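Local coordinates for protein-glutamate methylesterase/protein-glutamine glutaminase (Thermotoga maritima, PDB 3SFT) that probably removes methyl groups from methylglutamate residues of chemoreceptors, and deamidates specific glutamines, through the catalytic domain of the chemotaxis regulator CheB, at residues 13-24 against 156-166. Residues are numbered along the deposited sequence; the frame is centred on the assembly and turned at random.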
ATOM      1  N   GLY A  13       3.237   0.354   0.603  1.00 16.72           N
ATOM      2  CA  GLY A  13       4.051  -0.217   1.661  1.00 16.75           C
ATOM      3  C   GLY A  13       5.013   0.848   2.148  1.00 17.70           C
ATOM      4  O   GLY A  13       5.662   1.518   1.346  1.00 17.66           O
ATOM      5  N   SER A  14       5.117   1.002   3.463  1.00 16.84           N
ATOM      6  CA  SER A  14       5.987   2.014   4.041  1.00 16.70           C
ATOM      7  C   SER A  14       6.486   1.640   5.431  1.00 18.17           C
ATOM      8  O   SER A  14       5.879   0.823   6.126  1.00 18.42           O
ATOM      9  CB  SER A  14       5.238   3.345   4.118  1.00 15.07           C
ATOM     10  OG  SER A  14       3.985   3.180   4.769  1.00 10.63           O
ATOM     11  N   SER A  15       7.587   2.265   5.838  1.00 17.91           N
ATOM     12  CA  SER A  15       8.156   2.026   7.147  1.00 17.67           C
ATOM     13  C   SER A  15       8.698   3.330   7.744  1.00 18.06           C
ATOM     14  O   SER A  15       7.923   4.227   8.056  1.00 19.17           O
ATOM     15  CB  SER A  15       9.243   0.952   7.076  1.00 18.43           C
ATOM     16  OG  SER A  15       9.551   0.477   8.373  1.00 20.33           O
ATOM     17  N   THR A  16      10.018   3.435   7.902  1.00 16.96           N
ATOM     18  CA  THR A  16      10.646   4.625   8.472  1.00 16.87           C
ATOM     19  C   THR A  16      10.300   5.876   7.663  1.00 17.65           C
ATOM     20  O   THR A  16      10.529   5.931   6.456  1.00 18.82           O
ATOM     21  CB  THR A  16      12.176   4.457   8.542  1.00 17.73           C
ATOM     22  OG1 THR A  16      12.489   3.205   9.164  1.00 23.07           O
ATOM     23  CG2 THR A  16      12.798   5.576   9.352  1.00 16.16           C
ATOM     24  N   GLY A  17       9.734   6.873   8.336  1.00 17.85           N
ATOM     25  CA  GLY A  17       9.342   8.098   7.654  1.00 18.76           C
ATOM     26  C   GLY A  17       8.078   7.925   6.820  1.00 19.35           C
ATOM     27  O   GLY A  17       7.672   8.845   6.095  1.00 19.14           O
ATOM     28  N   GLY A  18       7.442   6.758   6.943  1.00 17.77           N
ATOM     29  CA  GLY A  18       6.225   6.472   6.196  1.00 17.80           C
ATOM     30  C   GLY A  18       5.160   7.550   6.293  1.00 18.04           C
ATOM     31  O   GLY A  18       4.717   8.067   5.266  1.00 19.06           O
ATOM     32  N   PRO A  19       4.719   7.907   7.515  1.00 18.69           N
ATOM     33  CA  PRO A  19       3.696   8.937   7.730  1.00 18.84           C
ATOM     34  C   PRO A  19       4.017  10.284   7.074  1.00 19.23           C
ATOM     35  O   PRO A  19       3.126  10.944   6.540  1.00 19.36           O
ATOM     36  CB  PRO A  19       3.647   9.040   9.250  1.00 19.32           C
ATOM     37  CG  PRO A  19       3.884   7.612   9.665  1.00 20.48           C
ATOM     38  CD  PRO A  19       5.034   7.214   8.778  1.00 18.38           C
ATOM     39  N   ARG A  20       5.288  10.681   7.111  1.00 19.54           N
ATOM     40  CA  ARG A  20       5.717  11.936   6.510  1.00 19.92           C
ATOM     41  C   ARG A  20       5.494  11.935   4.988  1.00 19.87           C
ATOM     42  O   ARG A  20       5.059  12.936   4.420  1.00 19.08           O
ATOM     43  CB  ARG A  20       7.196  12.204   6.826  1.00 23.29           C
ATOM     44  CG  ARG A  20       7.644  13.617   6.471  1.00 26.93           C
ATOM     45  CD  ARG A  20       9.130  13.842   6.707  1.00 29.95           C
ATOM     46  NE  ARG A  20       9.946  13.188   5.688  1.00 36.35           N
ATOM     47  CZ  ARG A  20      10.916  13.778   4.995  1.00 35.28           C
ATOM     48  NH1 ARG A  20      11.215  15.054   5.194  1.00 35.78           N
ATOM     49  NH2 ARG A  20      11.598  13.081   4.100  1.00 37.19           N
ATOM     50  N   SER A  21       5.803  10.822   4.327  1.00 18.75           N
ATOM     51  CA  SER A  21       5.614  10.742   2.879  1.00 19.17           C
ATOM     52  C   SER A  21       4.149  10.569   2.505  1.00 17.17           C
ATOM     53  O   SER A  21       3.698  11.102   1.490  1.00 17.04           O
ATOM     54  CB  SER A  21       6.453   9.625   2.276  1.00 16.71           C
ATOM     55  OG  SER A  21       7.817   9.993   2.302  1.00 18.93           O
ATOM     56  N   LEU A  22       3.410   9.849   3.340  1.00 16.83           N
ATOM     57  CA  LEU A  22       1.983   9.633   3.112  1.00 17.74           C
ATOM     58  C   LEU A  22       1.226  10.961   3.193  1.00 18.60           C
ATOM     59  O   LEU A  22       0.209  11.139   2.523  1.00 17.08           O
ATOM     60  CB  LEU A  22       1.424   8.627   4.119  1.00 16.87           C
ATOM     61  CG  LEU A  22       1.802   7.164   3.861  1.00 17.94           C
ATOM     62  CD1 LEU A  22       1.539   6.319   5.097  1.00 18.58           C
ATOM     63  CD2 LEU A  22       1.015   6.639   2.676  1.00 15.85           C
ATOM     64  N   ASP A  23       1.752  11.897   3.986  1.00 20.60           N
ATOM     65  CA  ASP A  23       1.152  13.225   4.138  1.00 22.83           C
ATOM     66  C   ASP A  23       1.199  13.990   2.825  1.00 23.12           C
ATOM     67  O   ASP A  23       0.403  14.898   2.611  1.00 23.52           O
ATOM     68  CB  ASP A  23       1.893  14.056   5.194  1.00 25.27           C
ATOM     69  CG  ASP A  23       1.569  13.641   6.613  1.00 26.49           C
ATOM     70  OD1 ASP A  23       0.581  12.908   6.833  1.00 26.84           O
ATOM     71  OD2 ASP A  23       2.319  14.060   7.517  1.00 27.93           O
ATOM     72  N   MET A  24       2.176  13.658   1.982  1.00 22.96           N
ATOM     73  CA  MET A  24       2.336  14.297   0.678  1.00 23.99           C
ATOM     74  C   MET A  24       1.532  13.563  -0.397  1.00 22.81           C
ATOM     75  O   MET A  24       1.414  14.044  -1.524  1.00 24.70           O
ATOM     76  CB  MET A  24       3.810  14.295   0.258  1.00 24.41           C
ATOM     77  CG  MET A  24       4.758  15.080   1.145  1.00 27.78           C
ATOM     78  SD  MET A  24       6.454  15.097   0.464  1.00 33.05           S
ATOM     79  CE  MET A  24       7.308  14.084   1.669  1.00 30.70           C
ATOM     80  N   GLU A 156       9.333   5.178  -4.320  1.00 16.29           N
ATOM     81  CA  GLU A 156       9.577   6.543  -3.884  1.00 16.89           C
ATOM     82  C   GLU A 156      11.032   6.943  -4.122  1.00 17.52           C
ATOM     83  O   GLU A 156      11.961   6.199  -3.793  1.00 15.72           O
ATOM     84  CB  GLU A 156       9.207   6.730  -2.409  1.00 16.58           C
ATOM     85  CG  GLU A 156       9.348   8.189  -1.925  1.00 17.41           C
ATOM     86  CD  GLU A 156       8.912   8.405  -0.477  1.00 18.43           C
ATOM     87  OE1 GLU A 156       8.549   7.431   0.205  1.00 17.45           O
ATOM     88  OE2 GLU A 156       8.935   9.564  -0.011  1.00 19.97           O
ATOM     89  N   ASP A 157      11.212   8.105  -4.743  1.00 17.55           N
ATOM     90  CA  ASP A 157      12.527   8.654  -5.041  1.00 20.17           C
ATOM     91  C   ASP A 157      13.242   9.023  -3.738  1.00 20.54           C
ATOM     92  O   ASP A 157      12.608   9.442  -2.764  1.00 19.08           O
ATOM     93  CB  ASP A 157      12.370   9.897  -5.933  1.00 23.74           C
ATOM     94  CG  ASP A 157      13.696  10.453  -6.414  1.00 24.69           C
ATOM     95  OD1 ASP A 157      14.076  10.181  -7.571  1.00 28.13           O
ATOM     96  OD2 ASP A 157      14.359  11.169  -5.640  1.00 26.85           O
ATOM     97  N   LYS A 158      14.563   8.880  -3.738  1.00 21.75           N
ATOM     98  CA  LYS A 158      15.401   9.182  -2.575  1.00 24.65           C
ATOM     99  C   LYS A 158      15.182  10.588  -2.008  1.00 24.22           C
ATOM    100  O   LYS A 158      15.355  10.818  -0.812  1.00 25.11           O
ATOM    101  CB  LYS A 158      16.882   9.006  -2.941  1.00 28.42           C
ATOM    102  CG  LYS A 158      17.829   9.094  -1.752  1.00 35.20           C
ATOM    103  CD  LYS A 158      19.286   8.968  -2.175  1.00 38.03           C
ATOM    104  CE  LYS A 158      20.217   9.005  -0.968  1.00 39.68           C
ATOM    105  NZ  LYS A 158      20.049   7.816  -0.086  1.00 42.85           N
ATOM    106  N   GLU A 159      14.797  11.523  -2.870  1.00 23.42           N
ATOM    107  CA  GLU A 159      14.562  12.909  -2.465  1.00 22.36           C
ATOM    108  C   GLU A 159      13.664  13.068  -1.237  1.00 21.67           C
ATOM    109  O   GLU A 159      14.026  13.752  -0.275  1.00 21.64           O
ATOM    110  CB  GLU A 159      13.957  13.698  -3.630  1.00 23.48           C
ATOM    111  CG  GLU A 159      13.647  15.159  -3.309  1.00 26.46           C
ATOM    112  CD  GLU A 159      12.886  15.865  -4.421  1.00 29.62           C
ATOM    113  OE1 GLU A 159      13.049  15.502  -5.606  1.00 30.62           O
ATOM    114  OE2 GLU A 159      12.120  16.796  -4.102  1.00 31.86           O
ATOM    115  N   THR A 160      12.502  12.424  -1.268  1.00 19.38           N
ATOM    116  CA  THR A 160      11.545  12.536  -0.177  1.00 18.30           C
ATOM    117  C   THR A 160      11.594  11.441   0.893  1.00 17.93           C
ATOM    118  O   THR A 160      10.823  11.481   1.848  1.00 16.99           O
ATOM    119  CB  THR A 160      10.113  12.670  -0.731  1.00 17.70           C
ATOM    120  OG1 THR A 160       9.839  11.588  -1.628  1.00 15.41           O
ATOM    121  CG2 THR A 160       9.962  13.988  -1.485  1.00 18.68           C
ATOM    122  N   CYS A 161      12.509  10.487   0.747  1.00 16.90           N
ATOM    123  CA  CYS A 161      12.636   9.399   1.715  1.00 16.66           C
ATOM    124  C   CYS A 161      13.462   9.764   2.936  1.00 17.54           C
ATOM    125  O   CYS A 161      14.434  10.516   2.846  1.00 20.13           O
ATOM    126  CB  CYS A 161      13.308   8.172   1.081  1.00 15.73           C
ATOM    127  SG  CYS A 161      12.375   7.278  -0.166  1.00 16.64           S
ATOM    128  N   VAL A 162      13.080   9.208   4.078  1.00 17.81           N
ATOM    129  CA  VAL A 162      13.848   9.396   5.295  1.00 17.55           C
ATOM    130  C   VAL A 162      14.922   8.304   5.193  1.00 16.73           C
ATOM    131  O   VAL A 162      16.105   8.556   5.426  1.00 14.88           O
ATOM    132  CB  VAL A 162      12.983   9.223   6.557  1.00 16.33           C
ATOM    133  CG1 VAL A 162      13.854   9.287   7.801  1.00 16.44           C
ATOM    134  CG2 VAL A 162      11.936  10.331   6.612  1.00 16.21           C
ATOM    135  N   VAL A 163      14.496   7.119   4.753  1.00 16.99           N
ATOM    136  CA  VAL A 163      15.383   5.973   4.551  1.00 17.72           C
ATOM    137  C   VAL A 163      15.099   5.379   3.165  1.00 18.98           C
ATOM    138  O   VAL A 163      14.008   4.877   2.898  1.00 19.63           O
ATOM    139  CB  VAL A 163      15.199   4.875   5.631  1.00 16.61           C
ATOM    140  CG1 VAL A 163      16.065   3.678   5.301  1.00 16.08           C
ATOM    141  CG2 VAL A 163      15.598   5.404   7.006  1.00 17.56           C
ATOM    142  N   PHE A 164      16.090   5.450   2.287  1.00 19.93           N
ATOM    143  CA  PHE A 164      15.962   4.944   0.927  1.00 21.63           C
ATOM    144  C   PHE A 164      16.378   3.480   0.879  1.00 22.69           C
ATOM    145  O   PHE A 164      17.362   3.134   0.235  1.00 27.03           O
ATOM    146  CB  PHE A 164      16.851   5.777  -0.003  1.00 22.09           C
ATOM    147  CG  PHE A 164      16.617   5.532  -1.471  1.00 23.29           C
ATOM    148  CD1 PHE A 164      15.336   5.598  -2.009  1.00 20.41           C
ATOM    149  CD2 PHE A 164      17.692   5.293  -2.325  1.00 23.61           C
ATOM    150  CE1 PHE A 164      15.132   5.437  -3.373  1.00 19.86           C
ATOM    151  CE2 PHE A 164      17.494   5.131  -3.694  1.00 22.58           C
ATOM    152  CZ  PHE A 164      16.209   5.204  -4.216  1.00 21.89           C
ATOM    153  N   GLY A 165      15.660   2.632   1.606  1.00 22.26           N
ATOM    154  CA  GLY A 165      15.981   1.217   1.616  1.00 19.18           C
ATOM    155  C   GLY A 165      14.957   0.415   0.843  1.00 17.44           C
ATOM    156  O   GLY A 165      15.290  -0.221  -0.157  1.00 17.78           O
ATOM    157  N   MET A 166      13.705   0.458   1.292  1.00 16.49           N
ATOM    158  CA  MET A 166      12.630  -0.277   0.635  1.00 15.77           C
ATOM    159  C   MET A 166      12.473   0.069  -0.844  1.00 16.59           C
ATOM    160  O   MET A 166      12.401  -0.830  -1.681  1.00 18.06           O
ATOM    161  CB  MET A 166      11.312  -0.133   1.411  1.00 15.33           C
ATOM    162  CG  MET A 166      11.344  -0.885   2.750  1.00 20.55           C
ATOM    163  SD  MET A 166       9.908  -0.730   3.844  1.00 20.96           S
ATOM    164  CE  MET A 166       8.745   0.157   2.795  1.00 24.88           C
TER
HETATM  165  O   HOH W   1      13.926  13.590   2.575  1.00 38.94           O
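S21 on helix 18-22 gives its hydroxyl to E156, at the end of strand 152-156, and the short 2.6 Å bond from OG to OE2 joins two buried side chains. OE2 takes this donor on its syn lone pair and OG1 of T160, 2.7 Å from OE2, on its anti one; with OE1 accepting from the backbone N of T133, both oxygens are engaged and the carboxylate can hardly turn. CG of E156 stands anti to the backbone N (chi1 -176°) and the chain runs on extended, which carries the carboxylate across to the helix. Were E156 replaced by an alanine, the S21 and T160 hydroxyls would probably be left without their shared acceptor and a gap opened between helix and loop.

Apolar contacts flank this polar centre. The methyl CE of M24 lies 4.0 Å from CB of T160, while CG2 of V162 packs against CA of G17 at 3.6 Å, where any side chain on the glycine would collide with it. Farther out, a bend at chi3 (74°) swings the R20 guanidinium round to the loop, where NH2 makes a weak hydrogen bond with O of T160 (2.9 Å, N-H...O angle 117°); a water in the guanidinium plane bridges the same nitrogen to the carbonyls of E159 and C161.

Beside the predicted nucleophile S15, SD of M166 sits 3.7 Å from its CB. H42 and D138 are the other predicted members of the catalytic triad, and the segments meet past the carboxyl ends of strands 9-14 and 152-156, the usual active-site location in doubly wound α/β folds.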